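RNA-directed RNA polymerase (Infectious pancreatic necrosis virus, PDB 3ZED) copies the viral genome as an RNA-dependent RNA polymerase, probably existing both free and covalently attached to the genomic RNA. Local coordinates at residues D258-A261 / E262-L266. Numbering follows the deposited sequence.
Sequences DTTA and EALVL
The carbonyl oxygen of T259 receives the amide of A263, N to O 2.9 Å, in a nearly straight bond (163° at the hydrogen), which makes the first turn of helix 260-278 a compact example of how an alpha-helix begins. The same i to i+4 step repeats from L264 N to T260 O at 3.2 Å, and from V265 N to A261 O.

T259 occupies the N-cap position, yet its side chain turns back instead of capping. With chi1 at 57° the hydroxyl is flanked by its own N and C, from where OG1 bonds to the carbonyl of T255, while T260 OG1 likewise turns back to that of K256. E262, three residues past the N-cap, folds its chain at chi2 (86°), which brings the carboxylate back alongside the backbone of T259: its CB lies 3.4 Å from T259 O, and OE1 comes 3.3 Å from T259 CA. The other carboxylate oxygen, OE2, accepts the amide of S94 in strand 92-98. The side chains of L264 and V265 pack against the carbonyl oxygens that their own amides bind, L264 CG 3.4 Å from T260 O and V265 CG2 3.3 Å from A261 O.

Helix 326-340 meets A263 and L264, whereas V93 touches A261 and E262. D258, just ahead of the helix, bonds through OD2 to the amide of T255, the last residue of a predicted GTP-binding segment. The carboxylate of E262 therefore ties the helix to strand 92-98, and its negative charge, at the N-terminal end of the helix, would probably be stabilised by the helix dipole.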
loop_
_atom_site.group_PDB
_atom_site.type_symbol
_atom_site.label_atom_id
_atom_site.label_comp_id
_atom_site.label_asym_id
_atom_site.label_seq_id
_atom_site.Cartn_x
_atom_site.Cartn_y
_atom_site.Cartn_z
ATOM N N ASP B 258 -8.361 10.284 -18.258
ATOM C CA ASP B 258 -9.583 10.443 -19.050
ATOM C C ASP B 258 -10.698 11.160 -18.287
ATOM O O ASP B 258 -11.584 11.759 -18.921
ATOM C CB ASP B 258 -10.131 9.052 -19.470
ATOM C CG ASP B 258 -9.307 8.224 -20.451
ATOM O OD1 ASP B 258 -8.484 8.814 -21.190
ATOM O OD2 ASP B 258 -9.507 6.983 -20.496
ATOM N N THR B 259 -10.701 11.041 -16.936
ATOM C CA THR B 259 -11.795 11.522 -16.076
ATOM C C THR B 259 -11.408 12.577 -15.002
ATOM O O THR B 259 -12.137 12.714 -14.008
ATOM C CB THR B 259 -12.412 10.307 -15.377
ATOM O OG1 THR B 259 -11.373 9.629 -14.664
ATOM C CG2 THR B 259 -13.089 9.347 -16.354
ATOM N N THR B 260 -10.301 13.344 -15.213
ATOM C CA THR B 260 -9.837 14.375 -14.266
ATOM C C THR B 260 -10.967 15.348 -13.870
ATOM O O THR B 260 -11.209 15.517 -12.673
ATOM C CB THR B 260 -8.637 15.130 -14.834
ATOM O OG1 THR B 260 -7.631 14.171 -15.161
ATOM C CG2 THR B 260 -8.081 16.166 -13.860
ATOM N N ALA B 261 -11.644 15.975 -14.861
ATOM C CA ALA B 261 -12.723 16.939 -14.623
ATOM C C ALA B 261 -13.888 16.286 -13.861
ATOM O O ALA B 261 -14.351 16.841 -12.860
ATOM C CB ALA B 261 -13.209 17.532 -15.936
ATOM N N GLU B 262 -14.308 15.085 -14.317
ATOM C CA GLU B 262 -15.372 14.263 -13.754
ATOM C C GLU B 262 -15.120 14.005 -12.267
ATOM O O GLU B 262 -16.002 14.260 -11.443
ATOM C CB GLU B 262 -15.465 12.940 -14.530
ATOM C CG GLU B 262 -16.238 13.020 -15.845
ATOM C CD GLU B 262 -15.527 13.440 -17.122
ATOM O OE1 GLU B 262 -14.277 13.427 -17.159
ATOM O OE2 GLU B 262 -16.233 13.758 -18.105
ATOM N N ALA B 263 -13.885 13.588 -11.924
ATOM C CA ALA B 263 -13.444 13.301 -10.553
ATOM C C ALA B 263 -13.577 14.528 -9.658
ATOM O O ALA B 263 -14.154 14.420 -8.588
ATOM C CB ALA B 263 -12.013 12.820 -10.560
ATOM N N LEU B 264 -13.091 15.696 -10.115
ATOM C CA LEU B 264 -13.172 16.965 -9.393
ATOM C C LEU B 264 -14.621 17.341 -9.148
ATOM O O LEU B 264 -14.966 17.633 -8.011
ATOM C CB LEU B 264 -12.447 18.102 -10.152
ATOM C CG LEU B 264 -10.932 17.976 -10.302
ATOM C CD1 LEU B 264 -10.396 19.019 -11.267
ATOM C CD2 LEU B 264 -10.226 18.065 -8.958
ATOM N N VAL B 265 -15.482 17.261 -10.187
ATOM C CA VAL B 265 -16.906 17.569 -10.086
ATOM C C VAL B 265 -17.551 16.652 -9.026
ATOM O O VAL B 265 -18.220 17.158 -8.124
ATOM C CB VAL B 265 -17.636 17.494 -11.471
ATOM C CG1 VAL B 265 -19.157 17.550 -11.316
ATOM C CG2 VAL B 265 -17.165 18.596 -12.412
ATOM N N LEU B 266 -17.321 15.329 -9.116
ATOM C CA LEU B 266 -17.914 14.355 -8.197
ATOM C C LEU B 266 -17.375 14.487 -6.769
ATOM O O LEU B 266 -18.184 14.476 -5.835
ATOM C CB LEU B 266 -17.716 12.920 -8.713
ATOM C CG LEU B 266 -18.518 12.514 -9.960
ATOM C CD1 LEU B 266 -18.259 11.071 -10.306
ATOM C CD2 LEU B 266 -20.054 12.759 -9.779
#